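Local atomic coordinates of beta-galactosidase (Marinomonas sp. ef1, PDB entry 6Y2K), a protein that hydrolyses terminal beta-D-galactose residues from beta-galactosides, as a cold-active, hexameric glycoside hydrolase of family 42. Residues A[513-516]-A[517-520]; A[478-481]-A[482-486]; A[454-457]-A[458-462]. All coordinates share one frame; numbering follows the deposited sequence. Where two conformers were deposited one is given.

Interaction 1: A[513-516]-A[517-520]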
ATOM      1  N   GLY A 513      25.761  16.283 -34.554  1.00 17.34           N
ATOM      2  CA  GLY A 513      25.896  16.330 -36.009  1.00 17.54           C
ATOM      3  C   GLY A 513      26.036  17.744 -36.559  1.00 17.95           C
ATOM      4  O   GLY A 513      26.886  18.489 -36.090  1.00 17.68           O
ATOM      5  N   PRO A 514      25.177  18.138 -37.525  1.00 18.78           N
ATOM      6  CA  PRO A 514      25.259  19.508 -38.070  1.00 19.45           C
ATOM      7  C   PRO A 514      25.031  20.618 -37.047  1.00 19.81           C
ATOM      8  O   PRO A 514      25.518  21.726 -37.249  1.00 19.90           O
ATOM      9  CB  PRO A 514      24.148  19.541 -39.128  1.00 19.09           C
ATOM     10  CG  PRO A 514      23.913  18.123 -39.476  1.00 19.24           C
ATOM     11  CD  PRO A 514      24.139  17.353 -38.214  1.00 18.92           C
ATOM     12  N   LEU A 515      24.298  20.324 -35.968  1.00 19.68           N
ATOM     13  CA  LEU A 515      24.019  21.310 -34.916  1.00 19.71           C
ATOM     14  C   LEU A 515      25.257  21.688 -34.091  1.00 19.24           C
ATOM     15  O   LEU A 515      25.258  22.728 -33.446  1.00 18.50           O
ATOM     16  CB  LEU A 515      22.926  20.780 -33.966  1.00 20.42           C
ATOM     17  CG  LEU A 515      22.232  21.784 -33.038  1.00 20.93           C
ATOM     18  CD1 LEU A 515      21.177  22.580 -33.792  1.00 21.16           C
ATOM     19  CD2 LEU A 515      21.595  21.083 -31.847  1.00 21.73           C
ATOM     20  N   ALA A 516      26.291  20.849 -34.091  1.00 19.53           N
ATOM     21  CA  ALA A 516      27.485  21.085 -33.274  1.00 21.21           C
ATOM     22  C   ALA A 516      28.205  22.412 -33.543  1.00 22.78           C
ATOM     23  O   ALA A 516      28.824  22.953 -32.632  1.00 23.86           O
ATOM     24  CB  ALA A 516      28.470  19.927 -33.404  1.00 21.55           C
ATOM     25  N   SER A 517      28.144  22.930 -34.766  1.00 23.82           N
ATOM     26  CA  SER A 517      28.710  24.257 -35.056  1.00 25.46           C
ATOM     27  C   SER A 517      27.961  25.367 -34.307  1.00 25.22           C
ATOM     28  O   SER A 517      28.578  26.327 -33.868  1.00 27.11           O
ATOM     29  CB  SER A 517      28.735  24.541 -36.569  1.00 27.08           C
ATOM     30  OG  SER A 517      27.429  24.513 -37.128  1.00 29.89           O
ATOM     31  N   LEU A 518      26.648  25.212 -34.139  1.00 24.05           N
ATOM     32  CA  LEU A 518      25.812  26.178 -33.406  1.00 23.33           C
ATOM     33  C   LEU A 518      25.873  25.957 -31.884  1.00 22.38           C
ATOM     34  O   LEU A 518      25.867  26.910 -31.095  1.00 21.81           O
ATOM     35  CB  LEU A 518      24.347  26.041 -33.854  1.00 23.90           C
ATOM     36  CG  LEU A 518      23.543  27.245 -34.353  1.00 25.19           C
ATOM     37  CD1 LEU A 518      22.059  26.963 -34.164  1.00 25.22           C
ATOM     38  CD2 LEU A 518      23.935  28.578 -33.725  1.00 25.56           C
ATOM     39  N   LEU A 519      25.868  24.684 -31.489  1.00 21.06           N
ATOM     40  CA  LEU A 519      25.835  24.275 -30.091  1.00 20.07           C
ATOM     41  C   LEU A 519      26.971  23.283 -29.863  1.00 19.73           C
ATOM     42  O   LEU A 519      26.781  22.080 -30.037  1.00 19.74           O
ATOM     43  CB  LEU A 519      24.473  23.648 -29.772  1.00 19.98           C
ATOM     44  CG  LEU A 519      23.385  24.671 -29.441  1.00 19.62           C
ATOM     45  CD1 LEU A 519      21.979  24.146 -29.706  1.00 19.64           C
ATOM     46  CD2 LEU A 519      23.527  25.100 -27.991  1.00 20.02           C
ATOM     47  N   PRO A 520      28.178  23.787 -29.521  1.00 19.47           N
ATOM     48  CA  PRO A 520      29.330  22.881 -29.435  1.00 19.22           C
ATOM     49  C   PRO A 520      29.282  21.913 -28.240  1.00 19.05           C
ATOM     50  O   PRO A 520      29.564  22.288 -27.100  1.00 18.68           O
ATOM     51  CB  PRO A 520      30.533  23.830 -29.362  1.00 19.31           C
ATOM     52  CG  PRO A 520      29.983  25.122 -28.855  1.00 19.79           C
ATOM     53  CD  PRO A 520      28.572  25.201 -29.364  1.00 19.41           C
TER
HETATM   54  O   HOH W   1      28.416  20.630 -37.048  1.00 30.76           O
HETATM   55  O   HOH W   2      26.994  22.494 -39.157  1.00 24.29           O
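The carbonyl of Leu515 receives the backbone N-H groups of Leu518 and Leu519, closing a short turn of helical shape in the loop between strands 490-493 and 521-528. The bond from Leu519 N to Leu515 O is short (2.8 Å) and straight, with 159° at the hydrogen. Leu518 N approaches the same Leu515 O to 2.9 Å, but its N-H is strongly bent and the bond is weak. Ahead of it, Ala516 N donates to Gly513 O at 3.1 Å. Gly513 begins the turn with a positive phi of 64°, a backbone shape that favours glycine. Pro514, which has no N-H to place, fits the first position of the turn.

Water takes up the polar groups along the outer side. One molecule bridges Gly513 O at 2.8 Å to Ser517 N and reaches Pro514 O weakly; a second joins Pro514 O to the hydroxyl of Ser517. A small polar residue suits this exposed corner.

The closer apolar contact is between Leu515 and Leu519, whose side chains run alongside each other in the same direction. Leu515 CD2 meets Leu519 CD1 at 3.8 Å, the first side chain swinging CG away from its backbone N (chi1 -164°). Both are buried: Leu515 also packs on Leu484 of helix 478-486 and Tyr578 of strand 576-579, and Leu519 on His576.

At the exit, Ala516 takes part in two CA-H...O contacts, its CA toward Leu519 O and its O toward Pro520 CA (3.2 Å). The proline nitrogen has no hydrogen to give Ala516 O, and Leu519 has already left helical shape; together these probably help end the turn, which has one face greasy and one hydrated, before the chain enters strand 521-528.

Interaction 2: A[478-481]-A[482-486]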
ATOM      1  N   PRO A 478      21.005  19.854 -44.494  1.00 24.34           N
ATOM      2  CA  PRO A 478      21.866  21.044 -44.587  1.00 24.68           C
ATOM      3  C   PRO A 478      21.077  22.355 -44.699  1.00 24.62           C
ATOM      4  O   PRO A 478      21.535  23.396 -44.221  1.00 25.39           O
ATOM      5  CB  PRO A 478      22.682  20.783 -45.862  1.00 25.22           C
ATOM      6  CG  PRO A 478      22.711  19.295 -45.977  1.00 25.22           C
ATOM      7  CD  PRO A 478      21.359  18.844 -45.507  1.00 24.81           C
ATOM      8  N   GLU A 479      19.889  22.277 -45.294  1.00 25.04           N
ATOM      9  CA  GLU A 479      19.059  23.459 -45.480  0.50 25.22           C
ATOM     10  C   GLU A 479      18.419  23.887 -44.149  1.00 25.00           C
ATOM     11  O   GLU A 479      18.335  25.093 -43.858  1.00 24.10           O
ATOM     12  CB  GLU A 479      18.017  23.232 -46.585  0.50 26.08           C
ATOM     13  CG  GLU A 479      18.608  23.205 -47.998  0.50 26.46           C
ATOM     14  CD  GLU A 479      19.278  21.884 -48.363  0.50 26.68           C
ATOM     15  OE1 GLU A 479      19.263  20.945 -47.536  0.50 26.91           O
ATOM     16  OE2 GLU A 479      19.829  21.784 -49.479  0.50 27.01           O
ATOM     17  N   LEU A 480      17.986  22.916 -43.335  1.00 23.83           N
ATOM     18  CA  LEU A 480      17.507  23.233 -41.991  1.00 22.54           C
ATOM     19  C   LEU A 480      18.625  23.846 -41.150  1.00 21.50           C
ATOM     20  O   LEU A 480      18.396  24.836 -40.466  1.00 21.27           O
ATOM     21  CB  LEU A 480      16.911  22.012 -41.275  1.00 22.49           C
ATOM     22  CG  LEU A 480      16.496  22.255 -39.809  1.00 22.03           C
ATOM     23  CD1 LEU A 480      15.525  23.426 -39.690  1.00 21.60           C
ATOM     24  CD2 LEU A 480      15.899  20.998 -39.202  1.00 22.34           C
ATOM     25  N   GLN A 481      19.832  23.290 -41.209  1.00 21.13           N
ATOM     26  CA  GLN A 481      20.934  23.861 -40.424  1.00 22.00           C
ATOM     27  C   GLN A 481      21.216  25.330 -40.791  1.00 22.79           C
ATOM     28  O   GLN A 481      21.481  26.145 -39.903  1.00 21.72           O
ATOM     29  CB  GLN A 481      22.213  23.021 -40.512  1.00 21.80           C
ATOM     30  CG  GLN A 481      23.286  23.418 -39.494  1.00 21.73           C
ATOM     31  CD  GLN A 481      22.797  23.362 -38.049  1.00 21.75           C
ATOM     32  OE1 GLN A 481      22.183  22.376 -37.629  1.00 20.36           O
ATOM     33  NE2 GLN A 481      23.070  24.422 -37.286  1.00 21.57           N
ATOM     34  N   ASN A 482      21.132  25.662 -42.082  1.00 24.82           N
ATOM     35  CA  ASN A 482      21.266  27.062 -42.534  1.00 26.02           C
ATOM     36  C   ASN A 482      20.191  27.964 -41.929  1.00 25.29           C
ATOM     37  O   ASN A 482      20.500  29.059 -41.453  1.00 24.45           O
ATOM     38  CB  ASN A 482      21.203  27.168 -44.064  1.00 28.00           C
ATOM     39  CG  ASN A 482      22.427  26.593 -44.745  1.00 30.01           C
ATOM     40  OD1 ASN A 482      23.538  26.623 -44.206  1.00 31.50           O
ATOM     41  ND2 ASN A 482      22.230  26.065 -45.954  1.00 31.46           N
ATOM     42  N   ARG A 483      18.941  27.500 -41.941  1.00 24.99           N
ATOM     43  CA  ARG A 483      17.842  28.234 -41.307  1.00 25.83           C
ATOM     44  C   ARG A 483      18.060  28.407 -39.795  1.00 24.80           C
ATOM     45  O   ARG A 483      17.786  29.473 -39.254  1.00 23.96           O
ATOM     46  CB  ARG A 483      16.488  27.570 -41.583  1.00 27.03           C
ATOM     47  CG  ARG A 483      16.000  27.720 -43.025  1.00 28.89           C
ATOM     48  CD  ARG A 483      14.553  27.268 -43.196  1.00 29.86           C
ATOM     49  NE  ARG A 483      14.409  25.819 -43.030  1.00 31.53           N
ATOM     50  CZ  ARG A 483      14.684  24.894 -43.956  1.00 33.79           C
ATOM     51  NH1 ARG A 483      14.507  23.603 -43.675  1.00 33.24           N
ATOM     52  NH2 ARG A 483      15.142  25.234 -45.164  1.00 35.16           N
ATOM     53  N   LEU A 484      18.573  27.372 -39.126  1.00 24.31           N
ATOM     54  CA  LEU A 484      18.895  27.472 -37.696  1.00 23.47           C
ATOM     55  C   LEU A 484      20.029  28.454 -37.435  1.00 23.55           C
ATOM     56  O   LEU A 484      19.951  29.235 -36.483  1.00 23.03           O
ATOM     57  CB  LEU A 484      19.232  26.106 -37.088  1.00 22.61           C
ATOM     58  CG  LEU A 484      18.095  25.069 -37.075  1.00 22.38           C
ATOM     59  CD1 LEU A 484      18.609  23.745 -36.527  1.00 22.23           C
ATOM     60  CD2 LEU A 484      16.900  25.553 -36.274  1.00 22.29           C
ATOM     61  N   ASN A 485      21.055  28.435 -38.288  1.00 24.10           N
ATOM     62  CA  ASN A 485      22.198  29.358 -38.154  1.00 25.24           C
ATOM     63  C   ASN A 485      21.787  30.837 -38.214  1.00 25.82           C
ATOM     64  O   ASN A 485      22.348  31.659 -37.495  1.00 26.40           O
ATOM     65  CB  ASN A 485      23.265  29.075 -39.228  1.00 25.65           C
ATOM     66  CG  ASN A 485      24.009  27.765 -38.998  1.00 26.15           C
ATOM     67  OD1 ASN A 485      24.080  27.251 -37.874  1.00 26.85           O
ATOM     68  ND2 ASN A 485      24.576  27.218 -40.071  1.00 25.84           N
ATOM     69  N   SER A 486      20.805  31.164 -39.050  1.00 26.24           N
ATOM     70  CA  SER A 486      20.353  32.551 -39.204  1.00 26.56           C
ATOM     71  C   SER A 486      19.143  32.920 -38.328  1.00 25.36           C
ATOM     72  O   SER A 486      18.806  34.098 -38.229  1.00 24.09           O
ATOM     73  CB  SER A 486      20.044  32.835 -40.674  1.00 28.10           C
ATOM     74  OG  SER A 486      18.942  32.063 -41.115  1.00 31.25           O
TER
HETATM   75  O   HOH W   3      24.217  23.361 -43.751  1.00 36.55           O
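Gln481 and Asn485 are linked twice, once through the backbone and once through their amides, on the helix 478-486 that connects strands 467-470 and 490-493 in a beta-alpha-beta unit. Asn485 N donates to Gln481 O at 2.8 Å, a regular i to i+4 bond. One turn's separation also lets Gln481 NE2 reach Asn485 OD1 at 3.1 Å. The acceptor lies almost in the amide plane of Gln481, whereas the donor stands well above the carbonyl plane of Asn485, the two amide planes being 56° apart. Gln481 gets there by bending at chi2 (57°), which turns its amide forward, toward the next turn, where Asn485 lies.

The carbonyls of Pro478, Glu479 and Leu480 accept the N-H groups of Asn482, Arg483 and Leu484 in the same i to i+4 pattern; proline suits the first turn, where an N-H has no such carbonyl to meet. Arg483 lays its guanidinium across the earlier turn, one face toward Leu480 CA and Glu479 O, and its NH1 makes a hydrogen bond to Ser458 O in the loop after strand 453-456. Its long chain, bent at chi3, crosses Leu480 at about a right angle.

On the buried side the two leucines pack at an angle, Leu480 CD1 lying 4.0 Å from Leu484 CG. Around on the exposed side, a water donates to Pro478 O at 2.7 Å and weakly to Asn482 OD1.

Interaction 3: A[454-457]-A[458-462]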
ATOM      1  N   ASP A 454       2.351  27.038 -32.440  1.00 16.49           N
ATOM      2  CA  ASP A 454       2.333  26.448 -33.786  1.00 17.19           C
ATOM      3  C   ASP A 454       3.176  25.192 -33.755  1.00 17.16           C
ATOM      4  O   ASP A 454       4.224  25.154 -33.106  1.00 17.64           O
ATOM      5  CB  ASP A 454       2.956  27.382 -34.835  1.00 17.57           C
ATOM      6  CG  ASP A 454       1.994  28.427 -35.352  1.00 18.00           C
ATOM      7  OD1 ASP A 454       0.932  28.648 -34.741  1.00 18.34           O
ATOM      8  OD2 ASP A 454       2.308  29.016 -36.401  1.00 18.98           O
ATOM      9  N   ILE A 455       2.717  24.167 -34.460  1.00 17.00           N
ATOM     10  CA  ILE A 455       3.536  22.994 -34.746  1.00 16.88           C
ATOM     11  C   ILE A 455       3.878  23.076 -36.227  1.00 17.09           C
ATOM     12  O   ILE A 455       2.987  23.239 -37.061  1.00 17.06           O
ATOM     13  CB  ILE A 455       2.820  21.680 -34.378  1.00 16.58           C
ATOM     14  CG1 ILE A 455       2.605  21.636 -32.855  1.00 16.96           C
ATOM     15  CG2 ILE A 455       3.620  20.476 -34.868  1.00 16.54           C
ATOM     16  CD1 ILE A 455       1.877  20.399 -32.342  1.00 17.22           C
ATOM     17  N   VAL A 456       5.165  22.967 -36.536  1.00 17.05           N
ATOM     18  CA  VAL A 456       5.673  23.267 -37.869  1.00 17.72           C
ATOM     19  C   VAL A 456       6.526  22.134 -38.444  1.00 18.24           C
ATOM     20  O   VAL A 456       7.163  21.387 -37.690  1.00 18.44           O
ATOM     21  CB  VAL A 456       6.492  24.586 -37.880  1.00 17.49           C
ATOM     22  CG1 VAL A 456       5.656  25.729 -37.336  1.00 17.46           C
ATOM     23  CG2 VAL A 456       7.793  24.458 -37.096  1.00 17.58           C
ATOM     24  N   PRO A 457       6.556  22.013 -39.786  1.00 19.02           N
ATOM     25  CA  PRO A 457       7.461  21.058 -40.416  1.00 19.42           C
ATOM     26  C   PRO A 457       8.880  21.587 -40.420  1.00 20.57           C
ATOM     27  O   PRO A 457       9.101  22.774 -40.145  1.00 19.78           O
ATOM     28  CB  PRO A 457       6.928  20.976 -41.843  1.00 19.13           C
ATOM     29  CG  PRO A 457       6.343  22.320 -42.098  1.00 19.05           C
ATOM     30  CD  PRO A 457       5.732  22.725 -40.788  1.00 19.17           C
ATOM     31  N   SER A 458       9.831  20.723 -40.757  1.00 22.97           N
ATOM     32  CA  SER A 458      11.240  21.104 -40.744  1.00 24.50           C
ATOM     33  C   SER A 458      11.637  22.091 -41.847  1.00 25.93           C
ATOM     34  O   SER A 458      12.642  22.793 -41.704  1.00 25.55           O
ATOM     35  CB  SER A 458      12.146  19.874 -40.756  1.00 25.89           C
ATOM     36  OG  SER A 458      11.888  19.066 -41.876  1.00 29.07           O
ATOM     37  N   ASN A 459      10.842  22.179 -42.914  1.00 27.23           N
ATOM     38  CA  ASN A 459      11.071  23.186 -43.965  1.00 28.70           C
ATOM     39  C   ASN A 459      10.325  24.518 -43.759  1.00 29.26           C
ATOM     40  O   ASN A 459      10.316  25.362 -44.655  1.00 30.54           O
ATOM     41  CB  ASN A 459      10.746  22.596 -45.340  1.00 29.41           C
ATOM     42  CG  ASN A 459       9.269  22.276 -45.522  1.00 31.16           C
ATOM     43  OD1 ASN A 459       8.455  22.404 -44.601  1.00 29.62           O
ATOM     44  ND2 ASN A 459       8.919  21.845 -46.726  1.00 32.78           N
ATOM     45  N   ALA A 460       9.697  24.715 -42.600  1.00 28.71           N
ATOM     46  CA  ALA A 460       8.927  25.934 -42.358  1.00 28.92           C
ATOM     47  C   ALA A 460       9.844  27.154 -42.209  1.00 28.90           C
ATOM     48  O   ALA A 460      10.939  27.042 -41.637  1.00 28.07           O
ATOM     49  CB  ALA A 460       8.065  25.780 -41.112  1.00 29.43           C
ATOM     50  N   PRO A 461       9.410  28.322 -42.729  1.00 30.05           N
ATOM     51  CA  PRO A 461      10.128  29.552 -42.372  1.00 30.03           C
ATOM     52  C   PRO A 461       9.953  29.860 -40.879  1.00 28.74           C
ATOM     53  O   PRO A 461       8.874  29.652 -40.330  1.00 28.66           O
ATOM     54  CB  PRO A 461       9.488  30.635 -43.259  1.00 30.68           C
ATOM     55  CG  PRO A 461       8.217  30.061 -43.768  1.00 31.45           C
ATOM     56  CD  PRO A 461       8.320  28.562 -43.695  1.00 31.31           C
ATOM     57  N   LEU A 462      11.023  30.331 -40.250  1.00 27.79           N
ATOM     58  CA  LEU A 462      11.112  30.446 -38.798  1.00 27.41           C
ATOM     59  C   LEU A 462      11.009  31.877 -38.257  1.00 28.70           C
ATOM     60  O   LEU A 462      10.861  32.060 -37.047  1.00 28.35           O
ATOM     61  CB  LEU A 462      12.431  29.834 -38.338  1.00 26.74           C
ATOM     62  CG  LEU A 462      12.724  28.398 -38.778  1.00 26.50           C
ATOM     63  CD1 LEU A 462      14.123  27.998 -38.325  1.00 26.85           C
ATOM     64  CD2 LEU A 462      11.682  27.433 -38.242  1.00 26.94           C
TER
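Ala460 N donates to Pro457 O at 3.2 Å, the bond that closes a type I beta turn over Ser458 and Asn459. Its N-H is fairly straight, but the donor stands above the carbonyl plane (61° out of it), so no lone pair is met squarely. The turn takes over directly where the strand 453-456 ends, and Pro457, unable to offer an N-H to a neighbouring strand, suits the point where the sheet pairing stops.

Asn459 returns its amide to the proline, placing its OD1 3.3 Å from CG and 3.5 Å from CB of Pro457. A chi1 of 66° puts the CG of Asn459 between the backbone N and the carbonyl carbon and so brings OD1 to the CB-CG edge of the proline ring. Ser458 points away, and its OG is hydrogen-bonded to OD1 of Asp417, a residue that follows the adjacent strand 412-415.

Beneath the turn, the methyl of Ala460 points back at the strand end. Its CB lies 3.8 Å from Val456 CB and 3.9 Å from Pro457 CD, a small apolar plug between branched side chain and ring. Alanine's size is well matched to this tight reversal, where its CB also lies 3.3 Å from Pro457 O.

Within the chain, strand 453-456 is an outermost strand of its mixed sheet, and Asp454 and Val456 pair by backbone bonds with strand 412-415 and Phe416 beyond it. Ile455 packs on Phe297, Asp300 and Leu301 of helix 294-305, and Asp454 makes a salt bridge with Arg303 of the same helix, so the strand leading into the turn is seated against that helix.

Helix 478-486 stands between the other two contacts and touches both. Between interactions 2 and 3, whose centres are 12 Å apart, the link is polar: Arg483 NH1 lies 2.8 Å from Ser458 O in a hydrogen bond. Between interactions 1 and 2, whose centres are 11 Å apart, it is packing, with Gln481 CD 3.3 Å from Pro514 O and Leu518 resting near Asn485. Interactions 1 and 3 do not meet, their nearest atoms being about 9 Å apart. All three lie in the trimerisation domain, yet no other subunit touches them. In this family catalysis belongs to the TIM barrel, so these contacts belong to the trimerisation domain's own fold, and nothing places them at the active site.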